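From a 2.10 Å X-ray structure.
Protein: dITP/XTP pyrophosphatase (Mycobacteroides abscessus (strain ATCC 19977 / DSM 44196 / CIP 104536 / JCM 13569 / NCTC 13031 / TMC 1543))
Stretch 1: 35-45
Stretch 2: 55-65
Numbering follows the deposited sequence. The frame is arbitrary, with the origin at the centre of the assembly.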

ATOM      1  N   ASP D  35     -27.682 -24.148  -1.083  1.00 22.21           N
ATOM      2  CA  ASP D  35     -28.536 -24.511  -2.214  1.00 18.66           C
ATOM      3  C   ASP D  35     -27.746 -24.995  -3.414  1.00 17.37           C
ATOM      4  O   ASP D  35     -28.340 -25.374  -4.425  1.00 19.27           O
ATOM      5  N   VAL D  36     -26.428 -24.911  -3.364  1.00 19.32           N
ATOM      6  CA  VAL D  36     -25.599 -25.405  -4.455  1.00 18.47           C
ATOM      7  C   VAL D  36     -24.611 -26.378  -3.823  1.00 23.10           C
ATOM      8  O   VAL D  36     -24.374 -26.316  -2.603  1.00 21.03           O
ATOM      9  N   PRO D  37     -24.086 -27.334  -4.587  1.00 23.81           N
ATOM     10  CA  PRO D  37     -23.119 -28.284  -4.027  1.00 23.36           C
ATOM     11  C   PRO D  37     -21.935 -27.590  -3.369  1.00 20.30           C
ATOM     12  O   PRO D  37     -21.455 -26.549  -3.821  1.00 18.53           O
ATOM     13  N   GLU D  38     -21.485 -28.179  -2.273  1.00 20.60           N
ATOM     14  CA  GLU D  38     -20.351 -27.645  -1.537  1.00 24.91           C
ATOM     15  C   GLU D  38     -19.122 -27.591  -2.427  1.00 23.28           C
ATOM     16  O   GLU D  38     -18.869 -28.494  -3.232  1.00 24.34           O
ATOM     17  N   TYR D  39     -18.346 -26.531  -2.275  1.00 25.57           N
ATOM     18  CA  TYR D  39     -17.068 -26.456  -2.956  1.00 26.57           C
ATOM     19  C   TYR D  39     -16.032 -25.893  -2.001  1.00 30.14           C
ATOM     20  O   TYR D  39     -16.362 -25.270  -0.993  1.00 24.45           O
ATOM     21  N   GLU D  40     -14.767 -26.140  -2.328  1.00 31.59           N
ATOM     22  CA  GLU D  40     -13.682 -25.732  -1.447  1.00 39.57           C
ATOM     23  C   GLU D  40     -13.562 -24.210  -1.416  1.00 35.98           C
ATOM     24  O   GLU D  40     -13.452 -23.556  -2.460  1.00 34.64           O
ATOM     25  N   GLU D  41     -13.580 -23.648  -0.211  1.00 30.48           N
ATOM     26  CA  GLU D  41     -13.448 -22.214  -0.001  1.00 37.38           C
ATOM     27  C   GLU D  41     -12.019 -21.880   0.435  1.00 36.69           C
ATOM     28  O   GLU D  41     -11.566 -22.313   1.501  1.00 38.12           O
ATOM     29  N   VAL D  42     -11.320 -21.124  -0.394  1.00 33.49           N
ATOM     30  CA  VAL D  42      -9.910 -20.799  -0.157  1.00 37.61           C
ATOM     31  C   VAL D  42      -9.793 -19.871   1.053  1.00 33.92           C
ATOM     32  O   VAL D  42     -10.561 -18.899   1.165  1.00 32.27           O
ATOM     33  N   PRO D  43      -8.874 -20.124   1.983  1.00 35.74           N
ATOM     34  CA  PRO D  43      -8.750 -19.243   3.154  1.00 33.23           C
ATOM     35  C   PRO D  43      -8.292 -17.847   2.756  1.00 27.18           C
ATOM     36  O   PRO D  43      -7.671 -17.640   1.714  1.00 29.11           O
ATOM     37  N   GLU D  44      -8.649 -16.872   3.589  1.00 22.74           N
ATOM     38  CA  GLU D  44      -8.420 -15.462   3.289  1.00 21.99           C
ATOM     39  C   GLU D  44      -7.210 -14.904   4.039  1.00 20.16           C
ATOM     40  O   GLU D  44      -6.993 -15.220   5.214  1.00 18.78           O
ATOM     41  N   THR D  45      -6.430 -14.061   3.344  1.00 15.43           N
ATOM     42  CA  THR D  45      -5.252 -13.403   3.894  1.00 15.06           C
ATOM     43  C   THR D  45      -5.228 -11.938   3.467  1.00 15.94           C
ATOM     44  O   THR D  45      -5.906 -11.529   2.518  1.00 14.16           O
ATOM     45  N   ILE D  55     -12.628 -12.485  -4.850  1.00 12.61           N
ATOM     46  CA  ILE D  55     -12.228 -13.884  -4.951  1.00 17.13           C
ATOM     47  C   ILE D  55     -13.416 -14.794  -4.656  1.00 13.07           C
ATOM     48  O   ILE D  55     -13.674 -15.760  -5.384  1.00 14.33           O
ATOM     49  N   LYS D  56     -14.179 -14.479  -3.610  1.00 13.48           N
ATOM     50  CA  LYS D  56     -15.312 -15.331  -3.255  1.00 15.32           C
ATOM     51  C   LYS D  56     -16.403 -15.300  -4.320  1.00 16.92           C
ATOM     52  O   LYS D  56     -17.007 -16.336  -4.621  1.00 17.17           O
ATOM     53  N   ALA D  57     -16.677 -14.129  -4.900  1.00 10.89           N
ATOM     54  CA  ALA D  57     -17.738 -14.062  -5.899  1.00 14.32           C
ATOM     55  C   ALA D  57     -17.347 -14.787  -7.181  1.00 12.90           C
ATOM     56  O   ALA D  57     -18.188 -15.482  -7.781  1.00 11.54           O
ATOM     57  N   ARG D  58     -16.081 -14.646  -7.621  1.00 13.42           N
ATOM     58  CA  ARG D  58     -15.628 -15.380  -8.806  1.00 12.57           C
ATOM     59  C   ARG D  58     -15.819 -16.874  -8.613  1.00 14.68           C
ATOM     60  O   ARG D  58     -16.268 -17.586  -9.522  1.00 14.36           O
ATOM     61  N   GLU D  59     -15.454 -17.365  -7.434  1.00 15.07           N
ATOM     62  CA  GLU D  59     -15.596 -18.782  -7.136  1.00 18.34           C
ATOM     63  C   GLU D  59     -17.052 -19.212  -7.203  1.00 18.08           C
ATOM     64  O   GLU D  59     -17.365 -20.285  -7.728  1.00 18.16           O
ATOM     65  N   GLY D  60     -17.956 -18.383  -6.680  1.00 16.14           N
ATOM     66  CA  GLY D  60     -19.371 -18.700  -6.768  1.00 15.34           C
ATOM     67  C   GLY D  60     -19.846 -18.842  -8.204  1.00 17.30           C
ATOM     68  O   GLY D  60     -20.587 -19.771  -8.535  1.00 18.55           O
ATOM     69  N   VAL D  61     -19.457 -17.897  -9.069  1.00 15.79           N
ATOM     70  CA  VAL D  61     -19.808 -18.009 -10.486  1.00 16.60           C
ATOM     71  C   VAL D  61     -19.196 -19.271 -11.079  1.00 16.87           C
ATOM     72  O   VAL D  61     -19.835 -19.991 -11.861  1.00 17.90           O
ATOM     73  N   LYS D  62     -17.941 -19.551 -10.719  1.00 16.20           N
ATOM     74  CA  LYS D  62     -17.212 -20.671 -11.304  1.00 20.31           C
ATOM     75  C   LYS D  62     -17.939 -21.995 -11.099  1.00 21.11           C
ATOM     76  O   LYS D  62     -17.945 -22.852 -11.993  1.00 16.30           O
ATOM     77  N   HIS D  63     -18.569 -22.175  -9.932  1.00 17.78           N
ATOM     78  CA  HIS D  63     -19.193 -23.443  -9.589  1.00 17.76           C
ATOM     79  C   HIS D  63     -20.672 -23.524  -9.947  1.00 19.24           C
ATOM     80  O   HIS D  63     -21.233 -24.620  -9.903  1.00 20.81           O
ATOM     81  N   THR D  64     -21.324 -22.409 -10.269  1.00 13.27           N
ATOM     82  CA  THR D  64     -22.763 -22.421 -10.508  1.00 19.93           C
ATOM     83  C   THR D  64     -23.205 -21.802 -11.829  1.00 22.46           C
ATOM     84  O   THR D  64     -24.320 -22.110 -12.285  1.00 21.97           O
ATOM     85  N   GLY D  65     -22.387 -20.954 -12.456  1.00 16.90           N
ATOM     86  CA  GLY D  65     -22.810 -20.189 -13.607  1.00 18.20           C
ATOM     87  C   GLY D  65     -23.773 -19.065 -13.308  1.00 21.94           C
ATOM     88  O   GLY D  65     -24.163 -18.347 -14.240  1.00 18.26           O
TER

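Stretch 1 is an extended segment without regular helix or strand. It runs along a helix that spans 55-64 of stretch 2. Together the two bury 393 Å².

Asp35 does not reach the helix. Val36 points toward it in the m rotamer. Its CG1 lies 3.8 Å from CG2 of Thr64, a methyl-to-methyl contact. Thr64 adopts p, and its OG1 donates to Gly60 O at 2.8 Å, which ties the hydroxyl back to the helix backbone. Pro37 points sideways, and Glu38 is out of reach.

Tyr39 is the centre of the contact, with 93 Å² covered. Its CB points toward the helix, and chi1 is p. The ring forms an offset stack with the His63 ring. The centroids are 4.1 Å apart and the planes are inclined by 7°. Tyr39 CG is 3.4 Å from His63 ND1, while Tyr39 CB sits over the imidazole face in a CH-pi contact, 3.5 Å from the centroid of the His63 ring. His63 is m, and its ND1 donates to Glu59 O at 3.0 Å, an added hold on the ring's position. Further along, Tyr39 CE1 lies 4.2 Å from Glu59 CB. Tyr39 OH reaches Gly60 CA at 3.4 Å; Gly60 has no side chain at this close approach. Water 1 bridges the hydroxyl to the helix: it is 2.7 Å from Tyr39 OH and donates to Lys56 O at 2.9 Å.

Glu40 and Glu41 point sideways. Val42, in t, points toward the helix but makes no contact; its CG2 is 5.3 Å from Glu59 OE1. Pro43 is out of reach.

Glu44 points toward the helix in m. Its OE2 accepts a hydrogen bond from Lys56 NZ at 2.9 Å, within a salt bridge. The CB of Lys56 points sideways, but its chain bends so that the amine comes nearer; chi1 is off-rotamer at -91°. Thr45 makes no contact.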

ATOM      1  CB  ASP D  35     -29.388 -23.311  -2.638  1.00 16.49           C
ATOM      2  CG  ASP D  35     -30.224 -22.775  -1.506  1.00 16.84           C
ATOM      3  OD1 ASP D  35     -30.992 -23.574  -0.941  1.00 18.62           O
ATOM      4  OD2 ASP D  35     -30.110 -21.575  -1.168  1.00 18.41           O
ATOM      5  CB  VAL D  36     -24.931 -24.252  -5.226  1.00 22.16           C
ATOM      6  CG1 VAL D  36     -26.004 -23.363  -5.825  1.00 19.89           C
ATOM      7  CG2 VAL D  36     -24.011 -23.417  -4.322  1.00 17.32           C
ATOM      8  CB  PRO D  37     -22.706 -29.113  -5.240  1.00 24.93           C
ATOM      9  CG  PRO D  37     -23.947 -29.109  -6.091  1.00 27.34           C
ATOM     10  CD  PRO D  37     -24.577 -27.758  -5.909  1.00 20.58           C
ATOM     11  CB  GLU D  38     -20.071 -28.523  -0.309  1.00 23.92           C
ATOM     12  CG  GLU D  38     -19.372 -27.794   0.823  1.00 29.75           C
ATOM     13  CD  GLU D  38     -19.198 -28.676   2.061  1.00 38.89           C
ATOM     14  OE1 GLU D  38     -18.897 -29.877   1.894  1.00 40.03           O
ATOM     15  OE2 GLU D  38     -19.368 -28.172   3.196  1.00 39.05           O
ATOM     16  CB  TYR D  39     -17.164 -25.624  -4.238  1.00 24.58           C
ATOM     17  CG  TYR D  39     -17.697 -24.203  -4.087  1.00 20.16           C
ATOM     18  CD1 TYR D  39     -16.853 -23.155  -3.701  1.00 21.32           C
ATOM     19  CD2 TYR D  39     -19.021 -23.900  -4.398  1.00 15.33           C
ATOM     20  CE1 TYR D  39     -17.328 -21.849  -3.590  1.00 18.90           C
ATOM     21  CE2 TYR D  39     -19.507 -22.594  -4.304  1.00 16.86           C
ATOM     22  CZ  TYR D  39     -18.651 -21.572  -3.897  1.00 18.64           C
ATOM     23  OH  TYR D  39     -19.122 -20.281  -3.801  1.00 14.39           O
ATOM     24  CB  GLU D  40     -12.375 -26.367  -1.922  1.00 45.11           C
ATOM     25  CG  GLU D  40     -11.122 -25.775  -1.319  1.00 49.76           C
ATOM     26  CD  GLU D  40      -9.870 -26.369  -1.928  1.00 63.22           C
ATOM     27  OE1 GLU D  40      -9.544 -27.533  -1.602  1.00 70.12           O
ATOM     28  OE2 GLU D  40      -9.226 -25.680  -2.749  1.00 64.29           O
ATOM     29  CB  GLU D  41     -14.492 -21.738   1.007  1.00 41.90           C
ATOM     30  CG  GLU D  41     -15.902 -21.656   0.391  1.00 42.03           C
ATOM     31  CD  GLU D  41     -17.018 -21.884   1.399  1.00 43.42           C
ATOM     32  OE1 GLU D  41     -18.038 -22.507   1.022  1.00 38.95           O
ATOM     33  OE2 GLU D  41     -16.879 -21.450   2.565  1.00 43.10           O
ATOM     34  CB  VAL D  42      -9.313 -20.168  -1.414  1.00 40.11           C
ATOM     35  CG1 VAL D  42      -7.875 -19.773  -1.205  1.00 43.12           C
ATOM     36  CG2 VAL D  42      -9.434 -21.145  -2.578  1.00 44.35           C
ATOM     37  CB  PRO D  43      -7.708 -19.949   4.026  1.00 31.71           C
ATOM     38  CG  PRO D  43      -6.934 -20.810   3.059  1.00 35.84           C
ATOM     39  CD  PRO D  43      -7.908 -21.242   2.016  1.00 31.57           C
ATOM     40  CB  GLU D  44      -9.660 -14.642   3.635  1.00 16.71           C
ATOM     41  CG  GLU D  44     -10.905 -15.058   2.874  1.00 21.94           C
ATOM     42  CD  GLU D  44     -12.093 -14.156   3.163  1.00 22.29           C
ATOM     43  OE1 GLU D  44     -11.883 -12.967   3.464  1.00 17.07           O
ATOM     44  OE2 GLU D  44     -13.238 -14.635   3.087  1.00 28.02           O
ATOM     45  CB  THR D  45      -3.933 -14.060   3.439  1.00 19.23           C
ATOM     46  OG1 THR D  45      -3.854 -14.080   1.997  1.00 17.51           O
ATOM     47  CG2 THR D  45      -3.814 -15.451   3.982  1.00 18.42           C
ATOM     48  CB  ILE D  55     -11.037 -14.180  -4.021  1.00 19.66           C
ATOM     49  CG1 ILE D  55      -9.764 -13.514  -4.553  1.00 18.75           C
ATOM     50  CG2 ILE D  55     -10.833 -15.693  -3.919  1.00 18.02           C
ATOM     51  CD1 ILE D  55      -8.607 -13.562  -3.566  1.00 21.97           C
ATOM     52  CB  LYS D  56     -15.880 -14.917  -1.903  1.00 15.34           C
ATOM     53  CG  LYS D  56     -15.244 -15.674  -0.760  1.00 27.90           C
ATOM     54  CD  LYS D  56     -14.925 -14.797   0.428  1.00 26.84           C
ATOM     55  CE  LYS D  56     -16.144 -14.120   0.972  1.00 24.62           C
ATOM     56  NZ  LYS D  56     -15.878 -13.649   2.351  1.00 20.88           N
ATOM     57  CB  ALA D  57     -18.117 -12.602  -6.184  1.00 11.28           C
ATOM     58  CB  ARG D  58     -14.147 -15.117  -9.083  1.00 14.33           C
ATOM     59  CG  ARG D  58     -13.792 -13.726  -9.493  1.00 17.93           C
ATOM     60  CD  ARG D  58     -12.321 -13.619  -9.841  1.00 18.62           C
ATOM     61  NE  ARG D  58     -11.950 -12.213  -9.958  1.00 19.30           N
ATOM     62  CZ  ARG D  58     -11.093 -11.596  -9.159  1.00 18.25           C
ATOM     63  NH1 ARG D  58     -10.480 -12.264  -8.189  1.00 17.76           N
ATOM     64  NH2 ARG D  58     -10.837 -10.308  -9.345  1.00 21.18           N
ATOM     65  CB  GLU D  59     -15.006 -19.070  -5.760  1.00 16.32           C
ATOM     66  CG  GLU D  59     -13.504 -19.198  -5.760  1.00 17.39           C
ATOM     67  CD  GLU D  59     -13.045 -20.436  -6.526  1.00 29.94           C
ATOM     68  OE1 GLU D  59     -13.405 -21.557  -6.116  1.00 33.45           O
ATOM     69  OE2 GLU D  59     -12.329 -20.290  -7.532  1.00 34.24           O
ATOM     70  CB  VAL D  61     -19.369 -16.751 -11.253  1.00 16.81           C
ATOM     71  CG1 VAL D  61     -19.735 -16.866 -12.742  1.00 14.25           C
ATOM     72  CG2 VAL D  61     -20.000 -15.497 -10.635  1.00 12.14           C
ATOM     73  CB  LYS D  62     -15.806 -20.724 -10.705  1.00 21.04           C
ATOM     74  CG  LYS D  62     -15.007 -21.980 -10.989  1.00 27.13           C
ATOM     75  CD  LYS D  62     -13.604 -21.820 -10.370  1.00 35.54           C
ATOM     76  CE  LYS D  62     -12.839 -23.134 -10.263  1.00 39.57           C
ATOM     77  NZ  LYS D  62     -11.481 -23.059 -10.909  1.00 38.83           N
ATOM     78  CB  HIS D  63     -19.022 -23.729  -8.092  1.00 19.51           C
ATOM     79  CG  HIS D  63     -17.620 -24.093  -7.724  1.00 20.75           C
ATOM     80  ND1 HIS D  63     -16.731 -23.183  -7.191  1.00 24.13           N
ATOM     81  CD2 HIS D  63     -16.928 -25.242  -7.883  1.00 19.02           C
ATOM     82  CE1 HIS D  63     -15.565 -23.769  -7.000  1.00 20.33           C
ATOM     83  NE2 HIS D  63     -15.657 -25.017  -7.415  1.00 23.73           N
ATOM     84  CB  THR D  64     -23.496 -21.689  -9.375  1.00 21.45           C
ATOM     85  OG1 THR D  64     -23.226 -20.291  -9.475  1.00 13.43           O
ATOM     86  CG2 THR D  64     -23.056 -22.214  -7.989  1.00 19.22           C
TER
HETATM   87  O   HOH W   1     -17.376 -18.510  -2.777  1.00 23.19           O